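Local coordinates for protein peroxidase (Cellulomonas bogoriensis 69B4 = DSM 16987, PDB 6QZO) that probably acts as a heme b-dependent peroxidase of the DyP family, using peroxide to oxidise its substrates, at residues F47-A52 and H157-L162; G81-A86 and L92-A97; V161-A166 and A170-V175. All coordinates share one frame; numbering follows the deposited sequence.

Contact 1: F47-A52 and H157-L162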
ATOM      1  N   PHE A  47       4.463  -0.294  -7.895  1.00 18.07           N
ATOM      2  CA  PHE A  47       4.009  -1.229  -6.828  1.00 17.95           C
ATOM      3  C   PHE A  47       4.408  -2.676  -7.118  1.00 17.68           C
ATOM      4  O   PHE A  47       4.565  -3.051  -8.305  1.00 18.23           O
ATOM      5  CB  PHE A  47       2.504  -1.092  -6.617  1.00 18.52           C
ATOM      6  CG  PHE A  47       2.099   0.347  -6.447  1.00 19.23           C
ATOM      7  CD1 PHE A  47       2.571   1.080  -5.367  1.00 19.79           C
ATOM      8  CD2 PHE A  47       1.337   0.989  -7.403  1.00 19.76           C
ATOM      9  CE1 PHE A  47       2.248   2.422  -5.225  1.00 20.13           C
ATOM     10  CE2 PHE A  47       1.003   2.329  -7.251  1.00 20.60           C
ATOM     11  CZ  PHE A  47       1.465   3.047  -6.167  1.00 20.18           C
ATOM     12  N   ILE A  48       4.542  -3.442  -6.028  1.00 16.89           N
ATOM     13  CA  ILE A  48       4.911  -4.884  -6.003  1.00 16.74           C
ATOM     14  C   ILE A  48       4.125  -5.609  -4.909  1.00 16.77           C
ATOM     15  O   ILE A  48       3.967  -5.056  -3.807  1.00 16.62           O
ATOM     16  CB  ILE A  48       6.420  -5.083  -5.768  1.00 16.62           C
ATOM     17  CG1 ILE A  48       6.822  -6.531  -6.013  1.00 16.68           C
ATOM     18  CG2 ILE A  48       6.846  -4.606  -4.380  1.00 16.48           C
ATOM     19  CD1 ILE A  48       8.307  -6.697  -6.264  1.00 16.81           C
ATOM     20  N   ALA A  49       3.691  -6.828  -5.217  1.00 16.98           N
ATOM     21  CA  ALA A  49       3.252  -7.828  -4.223  1.00 17.05           C
ATOM     22  C   ALA A  49       3.972  -9.122  -4.575  1.00 17.03           C
ATOM     23  O   ALA A  49       3.782  -9.591  -5.696  1.00 16.45           O
ATOM     24  CB  ALA A  49       1.754  -7.988  -4.245  1.00 17.37           C
ATOM     25  N   LEU A  50       4.853  -9.605  -3.699  1.00 17.43           N
ATOM     26  CA  LEU A  50       5.410 -10.966  -3.816  1.00 17.61           C
ATOM     27  C   LEU A  50       4.483 -11.898  -3.042  1.00 17.50           C
ATOM     28  O   LEU A  50       4.377 -11.726  -1.803  1.00 17.62           O
ATOM     29  CB  LEU A  50       6.804 -10.990  -3.200  1.00 17.93           C
ATOM     30  CG  LEU A  50       7.970 -10.325  -3.905  1.00 18.38           C
ATOM     31  CD1 LEU A  50       8.280 -10.980  -5.214  1.00 18.57           C
ATOM     32  CD2 LEU A  50       7.825  -8.830  -4.073  1.00 19.13           C
ATOM     33  N   VAL A  51       3.820 -12.806  -3.759  1.00 16.91           N
ATOM     34  CA  VAL A  51       2.923 -13.828  -3.166  1.00 17.38           C
ATOM     35  C   VAL A  51       3.623 -15.192  -3.203  1.00 17.63           C
ATOM     36  O   VAL A  51       3.735 -15.769  -4.293  1.00 17.75           O
ATOM     37  CB  VAL A  51       1.562 -13.863  -3.881  1.00 17.58           C
ATOM     38  CG1 VAL A  51       0.594 -14.790  -3.168  1.00 17.66           C
ATOM     39  CG2 VAL A  51       0.959 -12.463  -4.005  1.00 17.85           C
ATOM     40  N   ALA A  52       4.103 -15.649  -2.051  1.00 17.57           N
ATOM     41  CA  ALA A  52       4.624 -17.007  -1.837  1.00 17.86           C
ATOM     42  C   ALA A  52       3.451 -17.939  -1.557  1.00 18.44           C
ATOM     43  O   ALA A  52       2.603 -17.600  -0.700  1.00 18.54           O
ATOM     44  CB  ALA A  52       5.621 -17.029  -0.701  1.00 17.74           C
ATOM     45  N   HIS A 157      -6.379  -6.725  -7.815  1.00 17.04           N
ATOM     46  CA  HIS A 157      -7.204  -7.612  -8.671  1.00 17.07           C
ATOM     47  C   HIS A 157      -6.373  -8.803  -9.145  1.00 17.08           C
ATOM     48  O   HIS A 157      -6.821  -9.941  -8.933  1.00 17.15           O
ATOM     49  CB  HIS A 157      -7.772  -6.885  -9.877  1.00 17.36           C
ATOM     50  CG  HIS A 157      -8.695  -7.764 -10.640  1.00 17.43           C
ATOM     51  ND1 HIS A 157      -9.785  -8.346 -10.042  1.00 17.71           N
ATOM     52  CD2 HIS A 157      -8.683  -8.187 -11.913  1.00 17.47           C
ATOM     53  CE1 HIS A 157     -10.420  -9.079 -10.937  1.00 17.96           C
ATOM     54  NE2 HIS A 157      -9.760  -8.999 -12.089  1.00 17.90           N
ATOM     55  N   ALA A 158      -5.225  -8.542  -9.774  1.00 16.97           N
ATOM     56  CA  ALA A 158      -4.321  -9.591 -10.290  1.00 17.19           C
ATOM     57  C   ALA A 158      -4.048 -10.620  -9.195  1.00 17.49           C
ATOM     58  O   ALA A 158      -4.208 -11.830  -9.445  1.00 17.93           O
ATOM     59  CB  ALA A 158      -3.045  -8.970 -10.776  1.00 17.01           C
ATOM     60  N   VAL A 159      -3.651 -10.145  -8.014  1.00 17.58           N
ATOM     61  CA  VAL A 159      -3.321 -11.009  -6.843  1.00 17.50           C
ATOM     62  C   VAL A 159      -4.551 -11.850  -6.488  1.00 18.03           C
ATOM     63  O   VAL A 159      -4.390 -13.066  -6.221  1.00 18.35           O
ATOM     64  CB  VAL A 159      -2.833 -10.154  -5.655  1.00 17.37           C
ATOM     65  CG1 VAL A 159      -2.867 -10.908  -4.333  1.00 17.43           C
ATOM     66  CG2 VAL A 159      -1.444  -9.578  -5.921  1.00 17.15           C
ATOM     67  N   ARG A 160      -5.734 -11.245  -6.455  1.00 18.46           N
ATOM     68  CA  ARG A 160      -7.001 -11.959  -6.108  1.00 18.93           C
ATOM     69  C   ARG A 160      -7.228 -13.073  -7.143  1.00 19.14           C
ATOM     70  O   ARG A 160      -7.540 -14.213  -6.739  1.00 19.54           O
ATOM     71  CB  ARG A 160      -8.158 -10.953  -6.042  1.00 19.14           C
ATOM     72  CG  ARG A 160      -9.548 -11.563  -5.882  1.00 19.64           C
ATOM     73  CD  ARG A 160      -9.785 -12.148  -4.515  1.00 19.61           C
ATOM     74  NE  ARG A 160     -11.093 -12.764  -4.344  1.00 19.75           N
ATOM     75  CZ  ARG A 160     -11.428 -13.559  -3.322  1.00 20.01           C
ATOM     76  NH1 ARG A 160     -10.552 -13.818  -2.366  1.00 20.07           N
ATOM     77  NH2 ARG A 160     -12.616 -14.135  -3.267  1.00 20.36           N
ATOM     78  N   VAL A 161      -7.079 -12.772  -8.432  1.00 19.05           N
ATOM     79  CA  VAL A 161      -7.359 -13.748  -9.529  1.00 19.42           C
ATOM     80  C   VAL A 161      -6.352 -14.895  -9.446  1.00 19.77           C
ATOM     81  O   VAL A 161      -6.796 -16.059  -9.455  1.00 21.03           O
ATOM     82  CB  VAL A 161      -7.351 -13.064 -10.904  1.00 19.26           C
ATOM     83  CG1 VAL A 161      -7.315 -14.074 -12.037  1.00 19.40           C
ATOM     84  CG2 VAL A 161      -8.556 -12.126 -11.057  1.00 19.41           C
ATOM     85  N   LEU A 162      -5.057 -14.591  -9.351  1.00 19.60           N
ATOM     86  CA  LEU A 162      -3.997 -15.627  -9.365  1.00 20.02           C
ATOM     87  C   LEU A 162      -4.134 -16.513  -8.122  1.00 20.60           C
ATOM     88  O   LEU A 162      -3.945 -17.742  -8.248  1.00 20.52           O
ATOM     89  CB  LEU A 162      -2.623 -14.960  -9.425  1.00 19.59           C
ATOM     90  CG  LEU A 162      -2.360 -14.187 -10.713  1.00 19.66           C
ATOM     91  CD1 LEU A 162      -1.176 -13.243 -10.545  1.00 19.49           C
ATOM     92  CD2 LEU A 162      -2.139 -15.128 -11.887  1.00 19.93           C
TER
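Strand residues F47-A52 run alongside helical residues H157-L162, the two chains heading in roughly the same direction, and the backbones come nearest where the CA atoms of A49 and V159 lie 7.8 Å apart. At this spacing the gap is bridged by side chains, and the junction is purely apolar, small and buried, with 89 Å² hidden in total. V159 supplies the whole helix side. Its two methyls divide the work: CG2 meets the methyl CB of A49 at 3.9 Å, and CG1 meets CG2 of V51 at 4.1 Å. Because CG1 of V159 stands anti to its own backbone N (chi1 163°), its two methyl branches straddle two strand positions instead of converging on one. A49 and V51 are two residues apart, so their CB atoms both project toward the helix, whereas L50 between them turns its CB the other way and packs on W174. V51 has its CG1 anti to the backbone N (chi1 -173°), which hands the contact to the branch lying beside that N, and the two valines meet at a slant. The strand backbone is secured independently, since A49 and V51 pair with V147 and L145 on one neighbouring strand and L50 pairs with Q176 on the other. On the helix, R160 reaches the second subunit, where NH2 forms salt bridges with D244 and D241 and NH1 is hydrogen-bonded to S322. V159 therefore faces the sheet while the next residue faces the dimer partner. A helix packed through V159 onto alternate strand residues A49 and V51, on one face of the antiparallel sheet ordered 100-105, 143-149, 47-55, 170-179, is the ferredoxin-like layering of the dimeric alpha/beta-barrel clan, here in the N-terminal half of the DyP peroxidase.

Contact 2: G81-A86 and L92-A97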
ATOM      1  N   GLY A  81      -4.918  -6.428 -20.104  1.00 22.56           N
ATOM      2  CA  GLY A  81      -6.129  -5.724 -19.651  1.00 22.94           C
ATOM      3  C   GLY A  81      -7.393  -6.493 -20.012  1.00 23.93           C
ATOM      4  O   GLY A  81      -8.446  -5.844 -20.243  1.00 24.59           O
ATOM      5  N   ARG A  82      -7.300  -7.827 -20.075  1.00 24.44           N
ATOM      6  CA  ARG A  82      -8.474  -8.715 -20.235  1.00 25.18           C
ATOM      7  C   ARG A  82      -8.682  -9.435 -18.913  1.00 24.61           C
ATOM      8  O   ARG A  82      -7.711  -9.750 -18.221  1.00 23.56           O
ATOM      9  CB  ARG A  82      -8.289  -9.723 -21.375  1.00 26.41           C
ATOM     10  CG  ARG A  82      -8.175  -9.111 -22.770  1.00 27.53           C
ATOM     11  CD  ARG A  82      -7.825 -10.192 -23.800  1.00 28.67           C
ATOM     12  NE  ARG A  82      -6.492 -10.782 -23.569  1.00 28.50           N
ATOM     13  CZ  ARG A  82      -6.098 -12.002 -23.934  1.00 28.82           C
ATOM     14  NH1 ARG A  82      -6.916 -12.835 -24.567  1.00 29.61           N
ATOM     15  NH2 ARG A  82      -4.862 -12.382 -23.667  1.00 28.99           N
ATOM     16  N   PRO A  83      -9.950  -9.693 -18.521  1.00 24.96           N
ATOM     17  CA  PRO A  83     -10.236 -10.487 -17.330  1.00 25.09           C
ATOM     18  C   PRO A  83      -9.567 -11.866 -17.383  1.00 25.13           C
ATOM     19  O   PRO A  83      -9.400 -12.387 -18.437  1.00 26.15           O
ATOM     20  CB  PRO A  83     -11.767 -10.661 -17.338  1.00 25.49           C
ATOM     21  CG  PRO A  83     -12.259  -9.485 -18.170  1.00 26.04           C
ATOM     22  CD  PRO A  83     -11.174  -9.241 -19.203  1.00 25.78           C
ATOM     23  N   GLY A  84      -9.221 -12.404 -16.223  1.00 25.51           N
ATOM     24  CA  GLY A  84      -8.674 -13.758 -16.051  1.00 26.12           C
ATOM     25  C   GLY A  84      -9.734 -14.819 -16.249  1.00 27.49           C
ATOM     26  O   GLY A  84     -10.881 -14.476 -16.598  1.00 27.45           O
ATOM     27  N   LEU A  85      -9.343 -16.077 -16.045  1.00 29.27           N
ATOM     28  CA  LEU A  85     -10.203 -17.276 -16.225  1.00 30.76           C
ATOM     29  C   LEU A  85     -11.149 -17.346 -15.016  1.00 32.00           C
ATOM     30  O   LEU A  85     -12.385 -17.339 -15.247  1.00 32.05           O
ATOM     31  CB  LEU A  85      -9.256 -18.478 -16.349  1.00 30.39           C
ATOM     32  CG  LEU A  85      -9.832 -19.882 -16.169  1.00 30.77           C
ATOM     33  CD1 LEU A  85     -10.971 -20.169 -17.118  1.00 31.01           C
ATOM     34  CD2 LEU A  85      -8.727 -20.910 -16.350  1.00 30.83           C
ATOM     35  N   ALA A  86     -10.606 -17.339 -13.786  1.00 32.47           N
ATOM     36  CA  ALA A  86     -11.419 -17.318 -12.541  1.00 33.83           C
ATOM     37  C   ALA A  86     -11.625 -15.860 -12.101  1.00 32.88           C
ATOM     38  O   ALA A  86     -11.131 -15.503 -10.978  1.00 34.89           O
ATOM     39  CB  ALA A  86     -10.754 -18.141 -11.446  1.00 33.76           C
ATOM     40  N   LEU A  92     -12.274  -4.602 -12.997  1.00 21.94           N
ATOM     41  CA  LEU A  92     -11.049  -4.344 -12.204  1.00 21.14           C
ATOM     42  C   LEU A  92      -9.809  -4.765 -13.002  1.00 20.85           C
ATOM     43  O   LEU A  92      -8.702  -4.524 -12.506  1.00 20.77           O
ATOM     44  CB  LEU A  92     -11.120  -5.117 -10.886  1.00 21.08           C
ATOM     45  CG  LEU A  92     -12.137  -4.636  -9.853  1.00 21.25           C
ATOM     46  CD1 LEU A  92     -11.982  -5.394  -8.547  1.00 20.92           C
ATOM     47  CD2 LEU A  92     -11.996  -3.147  -9.589  1.00 21.47           C
ATOM     48  N   ALA A  93      -9.982  -5.381 -14.176  1.00 20.93           N
ATOM     49  CA  ALA A  93      -8.895  -5.931 -15.024  1.00 20.44           C
ATOM     50  C   ALA A  93      -8.597  -5.019 -16.216  1.00 20.92           C
ATOM     51  O   ALA A  93      -7.536  -5.165 -16.790  1.00 20.61           O
ATOM     52  CB  ALA A  93      -9.260  -7.313 -15.505  1.00 20.49           C
ATOM     53  N   LEU A  94      -9.502  -4.111 -16.576  1.00 21.52           N
ATOM     54  CA  LEU A  94      -9.486  -3.420 -17.881  1.00 22.14           C
ATOM     55  C   LEU A  94      -8.312  -2.451 -17.969  1.00 21.89           C
ATOM     56  O   LEU A  94      -7.978  -2.052 -19.104  1.00 22.41           O
ATOM     57  CB  LEU A  94     -10.819  -2.700 -18.083  1.00 23.57           C
ATOM     58  CG  LEU A  94     -12.036  -3.614 -18.126  1.00 24.26           C
ATOM     59  CD1 LEU A  94     -13.274  -2.847 -18.555  1.00 25.16           C
ATOM     60  CD2 LEU A  94     -11.810  -4.799 -19.058  1.00 24.93           C
ATOM     61  N   VAL A  95      -7.694  -2.080 -16.843  1.00 21.04           N
ATOM     62  CA  VAL A  95      -6.561  -1.115 -16.814  1.00 20.41           C
ATOM     63  C   VAL A  95      -5.297  -1.895 -16.485  1.00 19.65           C
ATOM     64  O   VAL A  95      -5.055  -2.213 -15.322  1.00 19.45           O
ATOM     65  CB  VAL A  95      -6.823   0.026 -15.821  1.00 20.64           C
ATOM     66  CG1 VAL A  95      -5.638   0.985 -15.704  1.00 20.67           C
ATOM     67  CG2 VAL A  95      -8.089   0.789 -16.183  1.00 21.17           C
ATOM     68  N   PRO A  96      -4.470  -2.260 -17.494  1.00 19.40           N
ATOM     69  CA  PRO A  96      -3.305  -3.113 -17.258  1.00 18.74           C
ATOM     70  C   PRO A  96      -2.206  -2.425 -16.434  1.00 17.99           C
ATOM     71  O   PRO A  96      -1.572  -3.107 -15.681  1.00 17.51           O
ATOM     72  CB  PRO A  96      -2.831  -3.485 -18.671  1.00 19.11           C
ATOM     73  CG  PRO A  96      -3.306  -2.340 -19.522  1.00 19.99           C
ATOM     74  CD  PRO A  96      -4.631  -1.915 -18.917  1.00 20.04           C
ATOM     75  N   ALA A  97      -1.981  -1.126 -16.631  1.00 18.01           N
ATOM     76  CA  ALA A  97      -1.049  -0.315 -15.812  1.00 17.49           C
ATOM     77  C   ALA A  97       0.331  -0.999 -15.713  1.00 17.01           C
ATOM     78  O   ALA A  97       0.873  -1.103 -14.586  1.00 16.82           O
ATOM     79  CB  ALA A  97      -1.647  -0.108 -14.440  1.00 17.20           C
TER
HETATM   80  O   HOH W   1      -8.454  -3.395 -21.278  1.00 21.94           O
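G81, the C-prime residue of a Schellman motif closing helix 61-78, lies against A93, L94 and P96 of the later part of the same loop. G81 N bonds to L78 O, and the positive phi of 72° then brings R82 N back to R77 O. The 92-97 segment passes close to this turn: G81 CA sits 3.2 Å from A93 O in a CA-H...O contact, and a second, straighter one runs from L94 CA to G81 O at 3.5 Å (164° at the hydrogen). One water donates to both G81 O (2.7 Å) and L94 O (2.6 Å), so two backbone acceptors that cannot bond each other are joined through it. L94 starts with its CB pointing away, yet with CG anti to the carbonyl carbon (chi1 -62°) CD2 curls back to 3.7 Å from G81 O, while the P96 ring covers the N side of the glycine. R82 points its CB away from the 92-97 segment, and its NE bonds to T80 OG1. P83 then rests on the A93 methyl, whose CB lies 3.8 Å from P83 CA, and only brushes L94, with CD 4.5 Å from CD2. Beyond P83 the chain turns away from 92-97, and G84 N donates to D87 OD2, the same carboxylate oxygen that is hydrogen-bonded to H157 NE2.

Contact 3: V161-A166 and A170-V175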
ATOM      1  N   VAL A 161      -7.079 -12.772  -8.432  1.00 19.05           N
ATOM      2  CA  VAL A 161      -7.359 -13.748  -9.529  1.00 19.42           C
ATOM      3  C   VAL A 161      -6.352 -14.895  -9.446  1.00 19.77           C
ATOM      4  O   VAL A 161      -6.796 -16.059  -9.455  1.00 21.03           O
ATOM      5  CB  VAL A 161      -7.351 -13.064 -10.904  1.00 19.26           C
ATOM      6  CG1 VAL A 161      -7.315 -14.074 -12.037  1.00 19.40           C
ATOM      7  CG2 VAL A 161      -8.556 -12.126 -11.057  1.00 19.41           C
ATOM      8  N   LEU A 162      -5.057 -14.591  -9.351  1.00 19.60           N
ATOM      9  CA  LEU A 162      -3.997 -15.627  -9.365  1.00 20.02           C
ATOM     10  C   LEU A 162      -4.134 -16.513  -8.122  1.00 20.60           C
ATOM     11  O   LEU A 162      -3.945 -17.742  -8.248  1.00 20.52           O
ATOM     12  CB  LEU A 162      -2.623 -14.960  -9.425  1.00 19.59           C
ATOM     13  CG  LEU A 162      -2.360 -14.187 -10.713  1.00 19.66           C
ATOM     14  CD1 LEU A 162      -1.176 -13.243 -10.545  1.00 19.49           C
ATOM     15  CD2 LEU A 162      -2.139 -15.128 -11.887  1.00 19.93           C
ATOM     16  N   THR A 163      -4.476 -15.922  -6.975  1.00 21.12           N
ATOM     17  CA  THR A 163      -4.609 -16.634  -5.681  1.00 21.73           C
ATOM     18  C   THR A 163      -5.787 -17.605  -5.773  1.00 23.24           C
ATOM     19  O   THR A 163      -5.610 -18.787  -5.407  1.00 23.76           O
ATOM     20  CB  THR A 163      -4.762 -15.649  -4.516  1.00 21.75           C
ATOM     21  OG1 THR A 163      -3.610 -14.812  -4.513  1.00 21.59           O
ATOM     22  CG2 THR A 163      -4.887 -16.326  -3.170  1.00 21.75           C
ATOM     23  N   LYS A 164      -6.946 -17.122  -6.226  1.00 24.37           N
ATOM     24  CA  LYS A 164      -8.170 -17.940  -6.413  1.00 25.70           C
ATOM     25  C   LYS A 164      -7.899 -19.113  -7.361  1.00 25.86           C
ATOM     26  O   LYS A 164      -8.432 -20.200  -7.111  1.00 25.76           O
ATOM     27  CB  LYS A 164      -9.291 -17.089  -7.014  1.00 26.50           C
ATOM     28  CG  LYS A 164     -10.092 -16.278  -6.026  1.00 27.07           C
ATOM     29  CD  LYS A 164     -10.982 -15.248  -6.706  1.00 27.65           C
ATOM     30  CE  LYS A 164     -12.068 -15.886  -7.543  1.00 28.39           C
ATOM     31  NZ  LYS A 164     -13.025 -14.870  -8.069  1.00 29.25           N
ATOM     32  N   GLU A 165      -7.140 -18.879  -8.431  1.00 26.00           N
ATOM     33  CA  GLU A 165      -6.868 -19.896  -9.478  1.00 26.52           C
ATOM     34  C   GLU A 165      -6.142 -21.100  -8.867  1.00 26.25           C
ATOM     35  O   GLU A 165      -6.366 -22.220  -9.355  1.00 25.75           O
ATOM     36  CB  GLU A 165      -6.018 -19.291 -10.590  1.00 26.82           C
ATOM     37  CG  GLU A 165      -6.253 -19.942 -11.920  1.00 27.30           C
ATOM     38  CD  GLU A 165      -7.637 -19.643 -12.438  1.00 27.80           C
ATOM     39  OE1 GLU A 165      -7.872 -18.496 -12.888  1.00 28.77           O
ATOM     40  OE2 GLU A 165      -8.496 -20.556 -12.357  1.00 29.51           O
ATOM     41  N   ALA A 166      -5.317 -20.870  -7.837  1.00 26.32           N
ATOM     42  CA  ALA A 166      -4.475 -21.887  -7.170  1.00 26.15           C
ATOM     43  C   ALA A 166      -5.249 -22.610  -6.059  1.00 27.23           C
ATOM     44  O   ALA A 166      -4.669 -23.549  -5.457  1.00 26.67           O
ATOM     45  CB  ALA A 166      -3.235 -21.238  -6.620  1.00 25.48           C
ATOM     46  N   ALA A 170      -2.462 -24.884  -4.293  1.00 27.65           N
ATOM     47  CA  ALA A 170      -1.490 -24.153  -3.453  1.00 26.74           C
ATOM     48  C   ALA A 170      -2.237 -23.120  -2.625  1.00 25.90           C
ATOM     49  O   ALA A 170      -3.237 -22.577  -3.130  1.00 25.61           O
ATOM     50  CB  ALA A 170      -0.452 -23.512  -4.321  1.00 26.35           C
ATOM     51  N   SER A 171      -1.749 -22.872  -1.408  1.00 25.06           N
ATOM     52  CA  SER A 171      -2.305 -21.846  -0.492  1.00 24.51           C
ATOM     53  C   SER A 171      -1.237 -20.788  -0.208  1.00 23.14           C
ATOM     54  O   SER A 171      -0.035 -21.092  -0.350  1.00 22.92           O
ATOM     55  CB  SER A 171      -2.841 -22.480   0.746  1.00 25.09           C
ATOM     56  OG  SER A 171      -1.809 -23.144   1.457  1.00 25.36           O
ATOM     57  N   VAL A 172      -1.674 -19.581   0.125  1.00 22.17           N
ATOM     58  CA  VAL A 172      -0.791 -18.414   0.408  1.00 21.26           C
ATOM     59  C   VAL A 172       0.033 -18.732   1.659  1.00 20.98           C
ATOM     60  O   VAL A 172      -0.543 -19.205   2.647  1.00 20.37           O
ATOM     61  CB  VAL A 172      -1.594 -17.118   0.601  1.00 20.91           C
ATOM     62  CG1 VAL A 172      -0.690 -15.967   1.020  1.00 20.65           C
ATOM     63  CG2 VAL A 172      -2.377 -16.762  -0.647  1.00 21.03           C
ATOM     64  N   ARG A 173       1.342 -18.488   1.589  1.00 20.68           N
ATOM     65  CA  ARG A 173       2.266 -18.638   2.737  1.00 20.85           C
ATOM     66  C   ARG A 173       2.541 -17.243   3.309  1.00 19.70           C
ATOM     67  O   ARG A 173       2.401 -17.049   4.534  1.00 19.45           O
ATOM     68  CB  ARG A 173       3.542 -19.330   2.254  1.00 21.55           C
ATOM     69  CG  ARG A 173       4.573 -19.537   3.353  1.00 22.40           C
ATOM     70  CD  ARG A 173       5.877 -20.066   2.792  1.00 22.78           C
ATOM     71  NE  ARG A 173       6.814 -20.179   3.894  1.00 23.44           N
ATOM     72  CZ  ARG A 173       6.842 -21.176   4.773  1.00 24.19           C
ATOM     73  NH1 ARG A 173       5.994 -22.186   4.681  1.00 24.58           N
ATOM     74  NH2 ARG A 173       7.732 -21.165   5.748  1.00 24.98           N
ATOM     75  N   TRP A 174       2.919 -16.315   2.427  1.00 18.37           N
ATOM     76  CA  TRP A 174       3.090 -14.882   2.772  1.00 17.48           C
ATOM     77  C   TRP A 174       2.868 -14.017   1.538  1.00 17.08           C
ATOM     78  O   TRP A 174       2.903 -14.539   0.396  1.00 17.16           O
ATOM     79  CB  TRP A 174       4.449 -14.601   3.421  1.00 17.13           C
ATOM     80  CG  TRP A 174       5.683 -15.144   2.748  1.00 16.77           C
ATOM     81  CD1 TRP A 174       6.459 -16.165   3.220  1.00 16.46           C
ATOM     82  CD2 TRP A 174       6.364 -14.643   1.578  1.00 16.10           C
ATOM     83  NE1 TRP A 174       7.543 -16.355   2.418  1.00 16.41           N
ATOM     84  CE2 TRP A 174       7.518 -15.441   1.401  1.00 16.17           C
ATOM     85  CE3 TRP A 174       6.110 -13.636   0.642  1.00 15.97           C
ATOM     86  CZ2 TRP A 174       8.402 -15.262   0.331  1.00 15.82           C
ATOM     87  CZ3 TRP A 174       6.992 -13.450  -0.407  1.00 15.84           C
ATOM     88  CH2 TRP A 174       8.122 -14.253  -0.561  1.00 15.60           C
ATOM     89  N   VAL A 175       2.616 -12.739   1.796  1.00 16.72           N
ATOM     90  CA  VAL A 175       2.517 -11.637   0.795  1.00 16.68           C
ATOM     91  C   VAL A 175       3.310 -10.463   1.351  1.00 17.20           C
ATOM     92  O   VAL A 175       3.009 -10.027   2.474  1.00 17.77           O
ATOM     93  CB  VAL A 175       1.063 -11.222   0.537  1.00 16.40           C
ATOM     94  CG1 VAL A 175       0.966 -10.183  -0.559  1.00 16.25           C
ATOM     95  CG2 VAL A 175       0.170 -12.412   0.235  1.00 16.52           C
TER
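The tight turn that carries helix 152-165 into strand 170-179, outermost of the sheet within this chain, is fastened here by A166 and A170, while T163 and V172 pack just behind it; it belongs to the second half of a split beta-alpha-beta unit of the ferredoxin-like fold. The polar link is A170 N to A166 O at 2.8 Å, nearly straight (168° at the hydrogen). The bond closes the short connection between the helix and the strand. The two alanine methyls pack beside it, CB to CB 4.3 Å, and the A166 methyl also lies 3.7 Å from A170 O. One turn earlier, T163 CG2 meets V172 CG2 at 3.6 Å, the two side chains crossing at about a right angle. With CG2 of T163 anti to its backbone N, OG1 is left beside that N (chi1 -59°) and donates to V159 O, a bond that ties the hydroxyl to the helix and pins the rotation presenting the methyl to V172. V172 answers with the branch anti to its carbonyl carbon. The flank also meets the second subunit: A321 packs on T163 and P316 on V172 there, and K164 NZ forms a salt bridge with its D244. Further along the strand R173 and W174 both stand opposite A52, a classic beta bulge, and R173 NH1 holds D54 in a salt bridge. L53 of strand 47-55 touches both A166 and A170, and L67 of helix 61-78 packs on A166, so the turn lies at the junction of that strand, that helix and strand 170-179.

From the N terminus, strand 47-55 comes first, and contact 1 closes a long loop on it when helix 152-165 returns 105 residues later. Contact 2 falls within that span and closes a short loop of five residues (87-91), fastening the end of helix 61-78 to the chain leading to strand 100-105. Contact 3 follows, closing the three-residue connection 167-169; it shares V161 and L162 with contact 1 and turns the same helix into strand 170-179. That strand pairs with the first one, A52 O lying 2.8 Å from R173 N. Contacts 1 and 2 meet where H157 CD2 packs on A93 CB at 3.7 Å, and E165 OE1 reaches A86 N, joining contacts 2 and 3.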